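Local coordinates for chorismate synthase (Campylobacter jejuni, PDB 1SQ1) that catalyses the last step of chorismate biosynthesis, eliminating phosphate from 5-enolpyruvylshikimate-3-phosphate to form chorismate with reduced FMN as cofactor, at the interface of chains A and B and the interface of chains A and C. Residues are numbered along the deposited sequence; one frame, centred on the assembly and turned at random. Chains: chain A/B/C, Chorismate synthase.

Contact 1: the interface of chains A and B. Residues chain A 1-2, 12, 127; chain B 221-223.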
HETATM    1  N   MSE A   1       5.432  -0.648  11.224  1.00 88.66           N
HETATM    2  CA  MSE A   1       4.414  -1.441  10.479  1.00 90.16           C
HETATM    3  C   MSE A   1       4.485  -2.849  10.970  1.00 86.45           C
HETATM    4  O   MSE A   1       5.561  -3.426  11.057  1.00 87.52           O
HETATM    5  CB  MSE A   1       4.690  -1.467   8.979  1.00 97.25           C
HETATM    6  CG  MSE A   1       4.521  -0.147   8.294  1.00108.92           C
HETATM    7 SE   MSE A   1       5.818   1.127   8.947  1.00126.05          SE
HETATM    8  CE  MSE A   1       4.627   2.191  10.097  1.00122.44           C
ATOM      9  N   ASN A   2       3.339  -3.412  11.293  1.00 82.16           N
ATOM     10  CA  ASN A   2       3.325  -4.774  11.757  1.00 77.74           C
ATOM     11  C   ASN A   2       2.577  -5.634  10.773  1.00 74.88           C
ATOM     12  O   ASN A   2       2.171  -6.742  11.100  1.00 75.55           O
ATOM     13  CB  ASN A   2       2.680  -4.859  13.127  1.00 76.90           C
ATOM     14  CG  ASN A   2       3.628  -4.473  14.227  1.00 76.55           C
ATOM     15  OD1 ASN A   2       3.382  -4.768  15.392  1.00 78.91           O
ATOM     16  ND2 ASN A   2       4.721  -3.807  13.870  1.00 73.91           N
ATOM     17  N   SER A  12       1.221  -8.931  13.026  1.00 63.33           N
ATOM     18  CA  SER A  12       1.438  -9.429  14.379  1.00 65.69           C
ATOM     19  C   SER A  12       1.362  -8.297  15.385  1.00 67.46           C
ATOM     20  O   SER A  12       1.942  -7.236  15.199  1.00 67.97           O
ATOM     21  CB  SER A  12       2.787 -10.153  14.496  1.00 65.27           C
ATOM     22  OG  SER A  12       3.876  -9.353  14.064  1.00 65.51           O
ATOM     23  N   GLU A 127       7.883 -11.654  18.306  1.00 82.26           N
ATOM     24  CA  GLU A 127       7.321 -11.846  16.963  1.00 80.21           C
ATOM     25  C   GLU A 127       7.521 -13.233  16.377  1.00 77.85           C
ATOM     26  O   GLU A 127       6.652 -13.752  15.679  1.00 76.67           O
ATOM     27  CB  GLU A 127       7.910 -10.805  15.994  1.00 82.55           C
ATOM     28  CG  GLU A 127       9.369 -10.421  16.290  1.00 85.59           C
ATOM     29  CD  GLU A 127      10.315 -10.598  15.101  1.00 87.26           C
ATOM     30  OE1 GLU A 127      10.561 -11.751  14.684  1.00 87.21           O
ATOM     31  OE2 GLU A 127      10.827  -9.580  14.587  1.00 89.29           O
TER
ATOM     32  N   VAL B 221      10.772  -0.487  11.971  1.00 62.51           N
ATOM     33  CA  VAL B 221      10.843  -1.800  12.585  1.00 60.77           C
ATOM     34  C   VAL B 221       9.613  -2.670  12.403  1.00 62.24           C
ATOM     35  O   VAL B 221       8.466  -2.196  12.351  1.00 56.83           O
ATOM     36  CB  VAL B 221      11.122  -1.727  14.086  1.00 60.35           C
ATOM     37  CG1 VAL B 221       9.820  -1.602  14.855  1.00 60.37           C
ATOM     38  CG2 VAL B 221      11.866  -2.963  14.521  1.00 59.62           C
ATOM     39  N   LEU B 222       9.936  -3.966  12.332  1.00 64.74           N
ATOM     40  CA  LEU B 222       9.059  -5.107  12.144  1.00 62.35           C
ATOM     41  C   LEU B 222       9.040  -5.556  10.699  1.00 61.44           C
ATOM     42  O   LEU B 222       9.767  -6.486  10.346  1.00 63.20           O
ATOM     43  CB  LEU B 222       7.661  -4.824  12.663  1.00 63.83           C
ATOM     44  CG  LEU B 222       7.448  -5.652  13.943  1.00 66.25           C
ATOM     45  CD1 LEU B 222       7.413  -7.131  13.598  1.00 66.95           C
ATOM     46  CD2 LEU B 222       8.572  -5.405  14.945  1.00 65.40           C
ATOM     47  N   TYR B 223       8.259  -4.901   9.847  1.00 59.85           N
ATOM     48  CA  TYR B 223       8.209  -5.328   8.451  1.00 59.27           C
ATOM     49  C   TYR B 223       8.544  -4.288   7.385  1.00 59.87           C
ATOM     50  O   TYR B 223       7.985  -4.301   6.285  1.00 60.53           O
ATOM     51  CB  TYR B 223       6.857  -5.988   8.159  1.00 55.37           C
ATOM     52  CG  TYR B 223       6.662  -7.190   9.051  1.00 54.10           C
ATOM     53  CD1 TYR B 223       7.554  -8.266   9.004  1.00 53.81           C
ATOM     54  CD2 TYR B 223       5.681  -7.196  10.032  1.00 52.51           C
ATOM     55  CE1 TYR B 223       7.481  -9.307   9.927  1.00 55.36           C
ATOM     56  CE2 TYR B 223       5.601  -8.223  10.953  1.00 55.25           C
ATOM     57  CZ  TYR B 223       6.503  -9.274  10.901  1.00 55.81           C
ATOM     58  OH  TYR B 223       6.423 -10.271  11.847  1.00 60.05           O
TER

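Contact 2: the interface of chains A and C. Residues chain A 29-32, 141, 144-145; chain C 351-352.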
ATOM      1  N   PRO A  29      -7.827 -17.168   0.768  1.00 66.21           N
ATOM      2  CA  PRO A  29      -9.056 -17.509   0.047  1.00 65.34           C
ATOM      3  C   PRO A  29      -9.947 -18.428   0.878  1.00 65.39           C
ATOM      4  O   PRO A  29      -9.461 -19.167   1.731  1.00 65.77           O
ATOM      5  CB  PRO A  29      -8.541 -18.159  -1.238  1.00 64.31           C
ATOM      6  CG  PRO A  29      -7.224 -18.719  -0.845  1.00 65.18           C
ATOM      7  CD  PRO A  29      -6.635 -17.686   0.075  1.00 64.33           C
ATOM      8  N   ALA A  30     -11.255 -18.364   0.658  1.00 65.89           N
ATOM      9  CA  ALA A  30     -12.167 -19.206   1.421  1.00 63.82           C
ATOM     10  C   ALA A  30     -12.098 -20.642   0.909  1.00 63.68           C
ATOM     11  O   ALA A  30     -11.608 -20.916  -0.194  1.00 61.82           O
ATOM     12  CB  ALA A  30     -13.577 -18.673   1.318  1.00 59.75           C
ATOM     13  N   GLY A  31     -12.567 -21.561   1.735  1.00 63.39           N
ATOM     14  CA  GLY A  31     -12.552 -22.953   1.348  1.00 65.68           C
ATOM     15  C   GLY A  31     -11.168 -23.565   1.317  1.00 67.28           C
ATOM     16  O   GLY A  31     -10.692 -23.982   0.261  1.00 67.24           O
ATOM     17  N   VAL A  32     -10.509 -23.594   2.472  1.00 68.52           N
ATOM     18  CA  VAL A  32      -9.184 -24.198   2.580  1.00 68.55           C
ATOM     19  C   VAL A  32      -9.175 -25.060   3.836  1.00 70.42           C
ATOM     20  O   VAL A  32      -9.513 -24.601   4.938  1.00 68.76           O
ATOM     21  CB  VAL A  32      -8.030 -23.145   2.651  1.00 68.63           C
ATOM     22  CG1 VAL A  32      -6.708 -23.850   2.940  1.00 67.36           C
ATOM     23  CG2 VAL A  32      -7.899 -22.409   1.312  1.00 66.94           C
ATOM     24  N   LEU A 141      -2.497 -23.050   2.312  1.00 64.71           N
ATOM     25  CA  LEU A 141      -2.885 -22.685   0.947  1.00 65.39           C
ATOM     26  C   LEU A 141      -1.858 -23.218  -0.048  1.00 66.56           C
ATOM     27  O   LEU A 141      -2.194 -23.525  -1.182  1.00 67.68           O
ATOM     28  CB  LEU A 141      -3.013 -21.160   0.809  1.00 64.27           C
ATOM     29  CG  LEU A 141      -3.385 -20.493  -0.527  1.00 63.79           C
ATOM     30  CD1 LEU A 141      -2.156 -20.200  -1.340  1.00 64.18           C
ATOM     31  CD2 LEU A 141      -4.344 -21.376  -1.299  1.00 64.99           C
ATOM     32  N   GLU A 144      -2.338 -26.944  -1.121  1.00 71.68           N
ATOM     33  CA  GLU A 144      -3.340 -27.127  -2.163  1.00 70.36           C
ATOM     34  C   GLU A 144      -2.729 -27.101  -3.557  1.00 68.74           C
ATOM     35  O   GLU A 144      -3.371 -27.529  -4.507  1.00 69.71           O
ATOM     36  CB  GLU A 144      -4.425 -26.054  -2.066  1.00 72.72           C
ATOM     37  CG  GLU A 144      -5.170 -26.044  -0.732  1.00 77.13           C
ATOM     38  CD  GLU A 144      -6.073 -27.253  -0.532  1.00 78.81           C
ATOM     39  OE1 GLU A 144      -6.621 -27.406   0.584  1.00 79.78           O
ATOM     40  OE2 GLU A 144      -6.248 -28.039  -1.489  1.00 80.67           O
ATOM     41  N   PHE A 145      -1.499 -26.606  -3.682  1.00 66.51           N
ATOM     42  CA  PHE A 145      -0.821 -26.543  -4.981  1.00 64.47           C
ATOM     43  C   PHE A 145       0.443 -27.385  -4.940  1.00 65.58           C
ATOM     44  O   PHE A 145       1.290 -27.324  -5.839  1.00 63.24           O
ATOM     45  CB  PHE A 145      -0.452 -25.101  -5.336  1.00 61.75           C
ATOM     46  CG  PHE A 145      -1.631 -24.245  -5.696  1.00 59.00           C
ATOM     47  CD1 PHE A 145      -1.829 -23.831  -7.009  1.00 57.56           C
ATOM     48  CD2 PHE A 145      -2.551 -23.858  -4.726  1.00 56.29           C
ATOM     49  CE1 PHE A 145      -2.922 -23.052  -7.350  1.00 57.02           C
ATOM     50  CE2 PHE A 145      -3.645 -23.082  -5.057  1.00 55.63           C
ATOM     51  CZ  PHE A 145      -3.836 -22.674  -6.369  1.00 56.41           C
TER
ATOM     52  N   ASN C 351     -11.616 -17.092  -3.966  1.00 75.67           N
ATOM     53  CA  ASN C 351     -12.104 -18.447  -3.808  1.00 75.59           C
ATOM     54  C   ASN C 351     -11.093 -19.464  -4.298  1.00 74.08           C
ATOM     55  O   ASN C 351     -10.580 -19.353  -5.407  1.00 73.54           O
ATOM     56  CB  ASN C 351     -13.411 -18.602  -4.577  1.00 77.44           C
ATOM     57  CG  ASN C 351     -14.113 -19.895  -4.264  1.00 79.54           C
ATOM     58  OD1 ASN C 351     -13.604 -20.979  -4.555  1.00 82.47           O
ATOM     59  ND2 ASN C 351     -15.287 -19.793  -3.652  1.00 79.97           N
ATOM     60  N   LEU C 352     -10.822 -20.461  -3.464  1.00 73.37           N
ATOM     61  CA  LEU C 352      -9.864 -21.500  -3.793  1.00 73.09           C
ATOM     62  C   LEU C 352     -10.182 -22.197  -5.108  1.00 75.13           C
ATOM     63  O   LEU C 352      -9.272 -22.587  -5.851  1.00 73.15           O
ATOM     64  CB  LEU C 352      -9.808 -22.524  -2.672  1.00 70.98           C
ATOM     65  CG  LEU C 352      -8.789 -23.633  -2.919  1.00 69.02           C
ATOM     66  CD1 LEU C 352      -7.408 -23.044  -3.185  1.00 67.81           C
ATOM     67  CD2 LEU C 352      -8.768 -24.542  -1.716  1.00 67.49           C
TER

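Contact 1: the interface of chains A and B
B:Leu222 and A:Asn2, which hide the most surface in this patch (53 and 32 Å²), meet where the branch of the leucine passes obliquely across the end of the amide. The nitrogen ND2 of A:Asn2 is 3.3 Å from CG of B:Leu222, so the nitrogen end of the amide does the touching. A bond within chain A fixes the turn of this amide: ND2 of A:Asn2 donates to the backbone carbonyl O of A:Met1, a selenomethionine, at 3.0 Å. The bond is straight at the hydrogen (167°) and the acceptor lies close to the amide plane, but the donor stands above the plane of the carbonyl and uses no lone pair of it. With CG of A:Asn2 beside its own backbone N (chi1 -80°), the amide folds back over this carbonyl. O of A:Met1 also receives a weak bond across the interface from the backbone N of B:Tyr223 at 3.3 Å, so this carbonyl may be shared between the chains.

B:Tyr223 presents a ring edge to chain A. CD2 of B:Tyr223 is 3.6 Å from the carbonyl carbon C of A:Asn2, which lies in the ring plane. Further along that edge the hydroxyl OG of A:Ser12, also in plane, makes a weak bond of undecided direction with the phenol OH of B:Tyr223 at 3.5 Å. A:Glu127 borders the leucine more loosely, with its carboxylate OE2 4.3 Å from CD1 of B:Leu222.

In the fold, the chain A side combines the N-terminus ahead of strand 3-4, strand 9-13 and the residue preceding helix 128-143. The chain B side is the loop between strand 205-212 and helix 226-235, and two-fold symmetry repeats the patch with the chains exchanged.

Contact 2: the interface of chains A and C
C:Leu352 packs against A:Gly31, A:Ala30 and A:Glu144 of chain A in this chorismate synthase family homotetramer, hiding 96 of the 177 Å² buried in the patch. Its backbone and its methyl groups meet different parts of chain A. At the backbone, A:Ala30 and C:Asn351 form a parallel beta bridge, and the N of C:Leu352 donates a weak hydrogen bond to O of A:Ala30 at 3.4 Å (158° at the hydrogen). Beside this pair, CB of A:Pro29 packs 3.9 Å from the same backbone N of C:Leu352. CB of C:Leu352 lies 3.4 Å from the carbonyl O of A:Gly31.

The leucine extends away from its own backbone N, with CG opposite that atom (chi1 -178°), and its two methyls reach separate walls. CD2 of C:Leu352 faces A:Val32, whose CG2 lies 3.8 Å away on a side chain crossing the leucine at about a right angle. The carboxylate carbon CD of A:Glu144 approaches CD2 of C:Leu352 to 4.0 Å, again from a side chain lying across it. A bend at chi2 (-70°) turns the glutamate chain so that CG as well as CD borders the leucine. The other methyl, CD1 of C:Leu352, is 4.0 Å from CD2 of A:Leu141, and here the two side chains run past each other in opposite directions. The ring atom CE2 of A:Phe145 adds a more distant contact with CD1 of C:Leu352 at 4.2 Å.

Further out, these contacts come from two segments of chain A. A:Leu141 belongs to the last turn of helix 128-143, and A:Glu144 and A:Phe145 follow directly after its end. A:Pro29 to A:Val32 lie in the loop joining strand 21-26 to helix 36-45. On the partner, C:Asn351 links the 3-10 helix 348-350 to helix 352-358.

Contact 1 and contact 2 lie about 26 Å apart, measured between the centres of their C-alpha atoms, and have no residue in common. Helix 128-143 of chain A relates them: contact 1 uses the residue just before its start, whereas contact 2 uses its last turn and the residues after it. Each contact belongs to a different two-fold interface, so one subunit binds two neighbours through separate surfaces, consistent with a homotetramer. In sequence, A:Glu127 of contact 1 comes shortly after the predicted FMN-binding residues Arg122, Ser123 and Ser124.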